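Local atomic coordinates of ribosomal protein S2-related protein (Deinococcus radiodurans, PDB entry 2JH3), a protein that binds a [4Fe-4S] cluster and probably acts as a sirohydrochlorin ferrochelatase or a related chelatase. Residues 55-58 with 59-62; 192-195 with 196-199; 314-318 with 319-323. All coordinates share one frame; numbering follows the deposited sequence.

Interaction 1 of 3, residues 55-58 with 59-62; sequences LRQV and LRTV
Arg-60 folds back over the backbone of the preceding turn, its chain bent at chi3 (92°), and crosses Gln-57 so that guanidinium and amide planes stand nearly perpendicular, 85° apart. The touching atoms are NH2 of Arg-60 and CG of Gln-57, 4.0 Å apart; closer still, CG of Arg-60 rests 3.2 Å from the carbonyl O of Gln-57. The charged end has its partner elsewhere, NH2 forming a salt bridge with Glu-378, so an alanine here would probably leave that carboxylate without its mate and uncover the Gln-57 backbone. The amide of Gln-57 turns to Glu-52 and Gly-54 N, with the iron-sulfur cluster about 7 Å from its side chain. Residues 55-62 make an irregular turn, with helical backbone angles at 59-61, between parallel strands 43-48 and 66-71 of the first CbiX unit, a chelatase-type sheet domain. On its buried flank the hydroxyl of Thr-61 (chi1 78°) gives its proton to Val-58 O at 2.8 Å, in the carbonyl plane and on a lone pair. Thr-61 N reaches the same oxygen at 3.0 Å from above that plane. Two waters bridge where direct i to i+4 bonds are missing: Leu-55 O to Leu-59 N, and, weakly, Arg-56 O to Arg-60 N.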
# COMPACT_ATOMS: atom_id res chain seq x y z
N LEU A 55 5.30 19.90 -11.44
CA LEU A 55 5.69 20.87 -12.48
C LEU A 55 5.17 20.53 -13.88
O LEU A 55 4.91 21.42 -14.70
CB LEU A 55 7.22 21.00 -12.54
CG LEU A 55 7.89 21.49 -11.22
CD1 LEU A 55 9.41 21.46 -11.40
CD2 LEU A 55 7.37 22.82 -10.82
N ARG A 56 5.05 19.23 -14.15
CA ARG A 56 4.48 18.76 -15.41
C ARG A 56 2.98 18.90 -15.51
O ARG A 56 2.41 18.71 -16.59
CB ARG A 56 4.85 17.26 -15.64
CG ARG A 56 6.39 16.94 -15.55
CD ARG A 56 7.18 17.59 -16.72
NE ARG A 56 6.87 16.99 -18.01
CZ ARG A 56 7.38 17.34 -19.18
NH1 ARG A 56 8.15 18.40 -19.28
NH2 ARG A 56 7.10 16.64 -20.26
N GLN A 57 2.32 19.17 -14.40
CA GLN A 57 0.87 19.19 -14.31
C GLN A 57 0.37 20.61 -14.18
O GLN A 57 -0.69 20.96 -14.67
CB GLN A 57 0.45 18.41 -13.04
CG GLN A 57 0.96 16.97 -12.98
CD GLN A 57 0.39 16.29 -11.74
OE1 GLN A 57 0.37 16.90 -10.65
NE2 GLN A 57 -0.21 15.11 -11.92
N VAL A 58 1.11 21.45 -13.46
CA VAL A 58 0.55 22.73 -12.98
C VAL A 58 -0.01 23.64 -14.10
O VAL A 58 -1.07 24.21 -13.93
CB VAL A 58 1.55 23.50 -12.07
CG1 VAL A 58 2.70 24.07 -12.87
CG2 VAL A 58 0.77 24.53 -11.28
N LEU A 59 0.61 23.69 -15.27
CA LEU A 59 0.13 24.64 -16.28
C LEU A 59 -1.21 24.22 -16.92
O LEU A 59 -2.00 25.06 -17.35
CB LEU A 59 1.19 24.88 -17.35
CG LEU A 59 2.34 25.81 -16.89
CD1 LEU A 59 3.32 26.08 -18.03
CD2 LEU A 59 1.78 27.10 -16.33
N ARG A 60 -1.47 22.92 -16.91
CA ARG A 60 -2.75 22.36 -17.40
C ARG A 60 -3.88 22.64 -16.40
O ARG A 60 -5.04 22.57 -16.72
CB ARG A 60 -2.56 20.85 -17.65
CG ARG A 60 -3.08 20.02 -16.51
CD ARG A 60 -3.17 18.53 -16.83
NE ARG A 60 -1.95 17.81 -16.45
CZ ARG A 60 -1.05 17.31 -17.30
NH1 ARG A 60 -1.23 17.43 -18.61
NH2 ARG A 60 0.01 16.65 -16.81
N THR A 61 -3.53 22.99 -15.16
CA THR A 61 -4.52 23.32 -14.20
C THR A 61 -4.92 24.79 -14.18
O THR A 61 -5.82 25.15 -13.43
CB THR A 61 -4.12 22.89 -12.78
OG1 THR A 61 -3.19 23.80 -12.21
CG2 THR A 61 -3.55 21.47 -12.77
N VAL A 62 -4.24 25.65 -14.94
CA VAL A 62 -4.47 27.10 -14.80
C VAL A 62 -5.66 27.50 -15.66
O VAL A 62 -5.83 27.01 -16.78
CB VAL A 62 -3.18 27.99 -15.04
CG1 VAL A 62 -1.92 27.35 -14.46
CG2 VAL A 62 -3.01 28.27 -16.36
O HOH W 1 3.16 22.31 -16.26
O HOH W 2 0.90 20.89 -17.62

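Interaction 2 of 3, residues 192-195 with 196-199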
# COMPACT_ATOMS: atom_id res chain seq x y z
N ALA A 192 32.19 31.90 4.92
CA ALA A 192 31.37 32.30 6.10
C ALA A 192 31.49 31.18 7.12
O ALA A 192 31.75 30.03 6.76
CB ALA A 192 29.91 32.50 5.76
N VAL A 193 31.24 31.49 8.38
CA VAL A 193 31.74 30.62 9.41
C VAL A 193 30.60 29.68 9.68
O VAL A 193 29.46 30.02 9.42
CB VAL A 193 32.20 31.45 10.61
CG1 VAL A 193 32.93 32.71 10.07
CG2 VAL A 193 31.08 31.85 11.47
N PRO A 194 30.91 28.46 10.13
CA PRO A 194 29.78 27.60 10.48
C PRO A 194 29.04 28.21 11.64
O PRO A 194 29.59 29.05 12.36
CB PRO A 194 30.43 26.28 10.88
CG PRO A 194 31.86 26.37 10.38
CD PRO A 194 32.21 27.82 10.38
N LEU A 195 27.79 27.83 11.78
CA LEU A 195 26.99 28.23 12.94
C LEU A 195 27.62 27.80 14.28
O LEU A 195 27.42 28.47 15.28
CB LEU A 195 25.60 27.60 12.78
CG LEU A 195 24.61 27.79 13.90
CD1 LEU A 195 24.27 29.22 14.13
CD2 LEU A 195 23.32 26.99 13.64
N SER A 196 28.34 26.68 14.29
CA SER A 196 29.04 26.18 15.48
C SER A 196 30.18 27.13 15.93
O SER A 196 30.69 27.01 17.01
CB SER A 196 29.52 24.75 15.24
OG SER A 196 30.55 24.77 14.30
N GLU A 197 30.51 28.13 15.11
CA GLU A 197 31.46 29.15 15.44
C GLU A 197 30.81 30.55 15.52
O GLU A 197 31.49 31.58 15.46
CB GLU A 197 32.51 29.16 14.33
CG GLU A 197 33.31 27.87 14.17
CD GLU A 197 34.33 27.69 15.29
OE1 GLU A 197 34.58 26.53 15.70
OE2 GLU A 197 34.87 28.73 15.75
N TRP A 198 29.50 30.63 15.70
CA TRP A 198 28.82 31.94 15.55
C TRP A 198 29.31 33.09 16.45
O TRP A 198 29.33 34.23 16.02
CB TRP A 198 27.27 31.81 15.67
CG TRP A 198 26.71 31.52 17.03
CD1 TRP A 198 26.31 30.30 17.51
CD2 TRP A 198 26.42 32.47 18.07
NE1 TRP A 198 25.84 30.41 18.80
CE2 TRP A 198 25.90 31.73 19.17
CE3 TRP A 198 26.65 33.84 18.23
CZ2 TRP A 198 25.57 32.34 20.40
CZ3 TRP A 198 26.32 34.43 19.43
CH2 TRP A 198 25.80 33.68 20.52
N PRO A 199 29.65 32.81 17.73
CA PRO A 199 30.11 33.93 18.56
C PRO A 199 31.42 34.61 18.05
O PRO A 199 31.68 35.76 18.41
CB PRO A 199 30.27 33.27 19.94
CG PRO A 199 29.45 31.98 19.87
CD PRO A 199 29.62 31.55 18.49
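Trp-198 presents the edge of its indole to the turn before it: CD1 lies 3.1 Å from the carbonyl O of Leu-195, which sits in the ring plane, and 4.1 Å from CD1 of the same leucine, whose side chain slants across the ring's border. A chi1 of 71°, which sets CG between the backbone N and the carbonyl carbon, brings the CD1 edge of the indole up to Leu-195 O. Pro-199 CG covers one ring face, above its centre. The backbone of Trp-198 binds that same oxygen, N to Leu-195 O at 3.0 Å, and Glu-197 N is bonded to Pro-194 O at 3.0 Å. Alongside, Glu-197 lies beside the Pro-194 ring and points the same way, CG of Glu-197 lying 3.9 Å from CD of Pro-194, while its bend at chi2 leads the carboxylate off to Arg-234. Val-193 crosses Glu-197 at about a right angle, CG2 of Val-193 lying 4.2 Å from CB of Glu-197. Farther inward, Leu-195 meets Leu-148 and Trp-198 meets Leu-146, both on strand 144-149. The successive i to i+3 bonds from Glu-197 and Trp-198 are the mark of a 3-10 turn, here leading from edge strand 193-194 of the second CbiX unit's parallel sheet.

Interaction 3 of 3, residues 314-318 with 319-323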
# COMPACT_ATOMS: atom_id res chain seq x y z
N GLU A 314 -19.09 6.06 2.78
CA GLU A 314 -20.49 6.14 2.39
C GLU A 314 -21.41 5.64 3.49
O GLU A 314 -21.08 4.68 4.13
CB GLU A 314 -20.75 5.39 1.08
CG GLU A 314 -22.10 5.73 0.55
CD GLU A 314 -22.53 5.02 -0.69
OE1 GLU A 314 -21.73 4.26 -1.31
OE2 GLU A 314 -23.68 5.33 -1.08
N GLY A 315 -22.53 6.34 3.80
CA GLY A 315 -23.46 5.87 4.84
C GLY A 315 -23.05 6.17 6.30
O GLY A 315 -23.81 6.00 7.26
N ARG A 316 -21.85 6.64 6.49
CA ARG A 316 -21.35 6.77 7.82
C ARG A 316 -21.98 8.01 8.47
O ARG A 316 -22.07 9.07 7.87
CB ARG A 316 -19.82 6.90 7.81
CG ARG A 316 -19.21 6.71 9.11
CD ARG A 316 -17.73 6.48 8.94
NE ARG A 316 -17.05 6.67 10.17
CZ ARG A 316 -15.75 6.76 10.34
NH1 ARG A 316 -14.85 6.67 9.36
NH2 ARG A 316 -15.32 6.94 11.55
N ALA A 317 -22.32 7.89 9.74
CA ALA A 317 -22.93 9.00 10.46
C ALA A 317 -22.10 10.28 10.36
O ALA A 317 -20.88 10.30 10.55
CB ALA A 317 -23.16 8.59 11.89
N THR A 318 -22.79 11.37 9.98
CA THR A 318 -22.15 12.65 9.71
C THR A 318 -21.34 13.13 10.88
O THR A 318 -20.25 13.67 10.69
CB THR A 318 -23.29 13.66 9.36
OG1 THR A 318 -23.77 13.33 8.05
CG2 THR A 318 -22.82 14.99 9.42
N LEU A 319 -21.85 12.91 12.09
CA LEU A 319 -21.18 13.32 13.32
C LEU A 319 -19.96 12.48 13.70
O LEU A 319 -19.23 12.89 14.57
CB LEU A 319 -22.17 13.36 14.52
CG LEU A 319 -23.46 14.20 14.32
CD1 LEU A 319 -24.34 14.14 15.57
CD2 LEU A 319 -23.15 15.64 13.87
N ASP A 320 -19.75 11.34 13.06
CA ASP A 320 -18.60 10.45 13.27
C ASP A 320 -17.44 10.94 12.36
O ASP A 320 -16.33 10.43 12.43
CB ASP A 320 -19.09 9.01 12.97
CG ASP A 320 -18.20 7.86 13.59
OD1 ASP A 320 -17.49 8.08 14.61
OD2 ASP A 320 -18.24 6.71 13.04
N LEU A 321 -17.70 11.93 11.50
CA LEU A 321 -16.68 12.46 10.59
C LEU A 321 -16.17 13.84 11.00
O LEU A 321 -16.93 14.62 11.50
CB LEU A 321 -17.24 12.49 9.18
CG LEU A 321 -17.69 11.13 8.64
CD1 LEU A 321 -18.40 11.31 7.34
CD2 LEU A 321 -16.49 10.18 8.51
N GLN A 322 -14.89 14.15 10.73
CA GLN A 322 -14.37 15.50 10.93
C GLN A 322 -14.77 16.34 9.71
O GLN A 322 -14.50 15.97 8.59
CB GLN A 322 -12.86 15.48 11.14
CG GLN A 322 -12.25 16.86 11.20
CD GLN A 322 -10.76 16.87 11.42
OE1 GLN A 322 -10.12 15.81 11.63
NE2 GLN A 322 -10.20 18.07 11.44
N THR A 323 -15.46 17.44 9.93
CA THR A 323 -15.94 18.31 8.85
C THR A 323 -15.00 19.42 8.60
O THR A 323 -14.59 20.12 9.56
CB THR A 323 -17.30 18.96 9.23
OG1 THR A 323 -18.25 17.94 9.35
CG2 THR A 323 -17.84 19.91 8.13
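The ionic part of the contact joins Arg-316 to Asp-320, whose side chains cross at about a right angle. A single carboxylate oxygen does the work: NE of Arg-316 donates to OD2 of Asp-320 at 3.1 Å with an N-H...O angle of 161°, and NH2 of the same arginine adds a weak bond to that OD2 at 3.3 Å. The acceptor lies almost within the guanidinium plane, yet the donor comes from above the carboxylate plane, the two groups being 72° apart. Extended from CG to NE, the arginine spans the turn with CG anti to its N (chi1 -166°). Its NH1 is taken by Asp-313 in a second salt bridge, so two carboxylates fix how the guanidinium is turned. Backbone hydrogen bonds shape the chain: Asp-320 N to Ala-317 O at 2.9 Å and Leu-321 N to Thr-318 O at 3.2 Å. They form a short 3-10 turn leading into edge strand 322-324, in the mixed sheet of the stabilising domain. Apolar contact comes from Leu-321, whose CD2 lies 3.7 Å above one guanidinium face of Arg-316, offset toward the rim. The leucine is buried in this largely exposed turn and also touches Arg-309 on strand 305-310 and Arg-356 on the adjoining strand 355-359. At the dimer interface, Gln-438 of the second subunit is hydrogen-bonded to Gly-315 O and Ala-317 N, and packs against Arg-316.

All three contacts illustrate one principle: a short turn is closed by i to i+3 backbone bonds, while its surroundings decide what the side chains add. They share no element and do not touch; the centres of interactions 2 and 3 lie about 53 Å apart. Interactions 1 and 2 are both partly buried, and only interaction 3 is a surface contact. Interaction 1, nearest the iron-sulfur cluster, combines water bridges and a threonine hydroxyl with an arginine that has an acidic partner elsewhere. Interaction 2, in the other CbiX unit and on the opposite side of the chain's centre, relies on aromatic and aliphatic packing. Interaction 3, in the stabilising domain, is held by an ion pair and met by the second subunit.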